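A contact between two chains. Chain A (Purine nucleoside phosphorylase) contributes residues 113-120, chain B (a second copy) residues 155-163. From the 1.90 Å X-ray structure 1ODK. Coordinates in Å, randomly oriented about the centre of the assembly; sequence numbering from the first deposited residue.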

# COMPACT_ATOMS: atom_id res chain seq x y z
N ASP A 113 2.31 -11.34 8.15
CA ASP A 113 0.95 -11.70 8.52
C ASP A 113 -0.00 -10.51 8.60
O ASP A 113 0.41 -9.37 8.83
CB ASP A 113 0.97 -12.40 9.88
CG ASP A 113 1.32 -11.45 11.00
OD1 ASP A 113 0.49 -11.27 11.91
OD2 ASP A 113 2.44 -10.87 10.96
N GLY A 114 -1.29 -10.80 8.45
CA GLY A 114 -2.30 -9.75 8.50
C GLY A 114 -2.75 -9.36 9.89
O GLY A 114 -3.39 -8.33 10.06
N THR A 115 -2.44 -10.17 10.90
CA THR A 115 -2.85 -9.85 12.26
C THR A 115 -2.05 -8.64 12.75
O THR A 115 -2.62 -7.67 13.26
CB THR A 115 -2.63 -11.03 13.22
OG1 THR A 115 -3.43 -12.15 12.80
CG2 THR A 115 -3.04 -10.65 14.65
N THR A 116 -0.74 -8.69 12.59
CA THR A 116 0.06 -7.55 13.02
C THR A 116 -0.34 -6.35 12.17
O THR A 116 -0.46 -5.23 12.66
CB THR A 116 1.58 -7.81 12.86
OG1 THR A 116 1.87 -8.22 11.52
CG2 THR A 116 2.04 -8.87 13.85
N ARG A 117 -0.57 -6.60 10.88
CA ARG A 117 -0.96 -5.54 9.97
C ARG A 117 -2.23 -4.82 10.43
O ARG A 117 -2.29 -3.59 10.41
CB ARG A 117 -1.16 -6.10 8.56
CG ARG A 117 -1.43 -5.05 7.49
CD ARG A 117 -1.64 -5.70 6.12
NE ARG A 117 -2.16 -4.76 5.13
CZ ARG A 117 -1.47 -3.76 4.60
NH1 ARG A 117 -0.21 -3.55 4.97
NH2 ARG A 117 -2.04 -2.96 3.71
N GLN A 118 -3.23 -5.58 10.87
CA GLN A 118 -4.47 -4.97 11.34
C GLN A 118 -4.24 -4.14 12.61
O GLN A 118 -4.72 -3.02 12.71
CB GLN A 118 -5.53 -6.04 11.61
CG GLN A 118 -6.90 -5.44 11.88
CD GLN A 118 -7.99 -6.50 12.04
OE1 GLN A 118 -7.89 -7.60 11.49
NE2 GLN A 118 -9.04 -6.15 12.77
N TYR A 119 -3.51 -4.71 13.57
CA TYR A 119 -3.22 -3.98 14.81
C TYR A 119 -2.43 -2.70 14.51
O TYR A 119 -2.63 -1.68 15.16
CB TYR A 119 -2.39 -4.84 15.77
CG TYR A 119 -3.16 -5.82 16.62
CD1 TYR A 119 -3.01 -7.20 16.44
CD2 TYR A 119 -3.97 -5.38 17.67
CE1 TYR A 119 -3.65 -8.12 17.29
CE2 TYR A 119 -4.61 -6.30 18.53
CZ TYR A 119 -4.44 -7.66 18.33
OH TYR A 119 -5.03 -8.57 19.19
N LEU A 120 -1.53 -2.78 13.54
CA LEU A 120 -0.67 -1.65 13.16
C LEU A 120 -1.27 -0.71 12.13
O LEU A 120 -0.68 0.33 11.81
CB LEU A 120 0.66 -2.18 12.63
CG LEU A 120 1.54 -2.96 13.61
CD1 LEU A 120 2.62 -3.70 12.84
CD2 LEU A 120 2.15 -1.99 14.63
N SER B 155 -14.11 -10.78 6.94
CA SER B 155 -13.20 -11.75 7.53
C SER B 155 -11.96 -10.98 8.01
O SER B 155 -11.22 -10.42 7.20
CB SER B 155 -12.79 -12.81 6.50
OG SER B 155 -13.91 -13.49 5.97
N GLU B 156 -11.75 -10.96 9.32
CA GLU B 156 -10.61 -10.24 9.89
C GLU B 156 -9.60 -11.15 10.57
O GLU B 156 -9.89 -12.33 10.82
CB GLU B 156 -11.12 -9.21 10.90
CG GLU B 156 -11.87 -9.85 12.04
CD GLU B 156 -12.29 -8.86 13.09
OE1 GLU B 156 -13.00 -9.26 14.03
OE2 GLU B 156 -11.90 -7.68 12.98
N ASP B 157 -8.43 -10.60 10.88
CA ASP B 157 -7.34 -11.32 11.54
C ASP B 157 -7.23 -11.02 13.03
O ASP B 157 -6.98 -11.92 13.83
CB ASP B 157 -6.00 -10.97 10.89
CG ASP B 157 -5.73 -11.75 9.61
OD1 ASP B 157 -4.79 -11.37 8.88
OD2 ASP B 157 -6.44 -12.73 9.34
N ALA B 158 -7.41 -9.75 13.39
CA ALA B 158 -7.28 -9.32 14.79
C ALA B 158 -8.61 -9.11 15.52
O ALA B 158 -9.13 -8.00 15.60
CB ALA B 158 -6.44 -8.04 14.86
N PHE B 159 -9.13 -10.21 16.06
CA PHE B 159 -10.39 -10.23 16.80
C PHE B 159 -10.51 -9.07 17.80
O PHE B 159 -11.54 -8.40 17.87
CB PHE B 159 -10.48 -11.57 17.55
CG PHE B 159 -11.79 -11.79 18.26
CD1 PHE B 159 -12.88 -12.34 17.59
CD2 PHE B 159 -11.93 -11.47 19.60
CE1 PHE B 159 -14.09 -12.56 18.25
CE2 PHE B 159 -13.15 -11.68 20.27
CZ PHE B 159 -14.22 -12.23 19.60
N TYR B 160 -9.45 -8.85 18.57
CA TYR B 160 -9.48 -7.81 19.59
C TYR B 160 -9.09 -6.40 19.15
O TYR B 160 -8.99 -5.50 19.97
CB TYR B 160 -8.64 -8.24 20.80
CG TYR B 160 -9.30 -9.34 21.60
CD1 TYR B 160 -8.88 -10.67 21.50
CD2 TYR B 160 -10.39 -9.06 22.42
CE1 TYR B 160 -9.54 -11.70 22.19
CE2 TYR B 160 -11.05 -10.07 23.12
CZ TYR B 160 -10.63 -11.38 23.00
OH TYR B 160 -11.32 -12.37 23.67
N ALA B 161 -8.88 -6.20 17.85
CA ALA B 161 -8.51 -4.88 17.35
C ALA B 161 -9.74 -4.06 16.95
O ALA B 161 -9.77 -2.84 17.12
CB ALA B 161 -7.58 -5.02 16.14
N THR B 162 -10.76 -4.72 16.42
CA THR B 162 -11.97 -4.03 15.96
C THR B 162 -12.84 -3.44 17.06
O THR B 162 -13.36 -4.16 17.92
CB THR B 162 -12.82 -4.96 15.08
OG1 THR B 162 -12.02 -5.42 13.99
CG2 THR B 162 -14.04 -4.22 14.53
N THR B 163 -13.02 -2.12 17.02
CA THR B 163 -13.84 -1.42 18.00
C THR B 163 -15.28 -1.33 17.49
O THR B 163 -15.55 -1.54 16.31
CB THR B 163 -13.36 0.02 18.21
OG1 THR B 163 -13.61 0.77 17.01
CG2 THR B 163 -11.87 0.05 18.52
O HOH W 1 -2.82 -12.97 10.16
O HOH W 2 -6.95 -10.36 18.47

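The contact between these two copies of purine nucleoside phosphorylase is a helix packed against an irregular loop, held by one glutamine that satisfies two consecutive backbone amides and flanked by small apolar and water-mediated contacts; together the stretches bury 403 Å², and D157(B) and A158(B), which own those amides, are buried. It illustrates a general principle: backbone amides of a loop can find an acceptor in a carboxamide from a neighbouring subunit.

Q118(A) is that carboxamide. Its CA-to-CB bond points toward chain B, and with chi1 and chi2 both t the side chain is extended, carrying its polar end into the loop. There Q118(A) OE1 accepts two hydrogen bonds from consecutive amides, 2.9 Å from A158(B) N in a nearly straight arrangement and 3.1 Å from D157(B) N at a more bent angle. The other half of the group works as a donor: Q118(A) NE2 lies 3.3 Å from E156(B) OE2 and hydrogen-bonds to it. A glutamine suits this place because it presents an acceptor and a donor side by side. The glutamate is itself held within its own chain, where T162(B) OG1 donates to E156(B) OE2 over a very short 2.5 Å.

One turn earlier, the start of the helix meets D157(B). G114(A) has no side chain, and its CA comes within 3.0 Å of D157(B) OD1; a CB here would point toward the loop and lie only 2.1 Å from that same oxygen, so glycine is what allows so close an approach. T115(A) packs alongside, its OG1 3.4 Å from D157(B) CB. Water 1 joins the two residues, sitting 2.8 Å from both T115(A) OG1 and D157(B) OD1, and donating a weak hydrogen bond to the latter. The helix start is secured from within chain A by D113(A), the N-cap, whose OD1 accepts from T116(A) N at 2.9 Å.

Further along the helix, Y119(A) supplies most of the apolar contact. Its CA-to-CB bond runs sideways, but the end of the side chain comes nearer the loop. A158(B) CB lies over one face of the ring, 3.7 Å from Y119(A) CE1, in a CH-pi arrangement, while A161(B) CB approaches Y119(A) CD2 to 3.9 Å. Both alanines point toward the helix, and their single methyl groups fit against the ring without holding it off. The phenol remains polar at its tip: water 2 donates to Y119(A) OH at 2.7 Å and accepts from Y160(B) N at 2.9 Å, so another loop amide is tied to the helix through solvent.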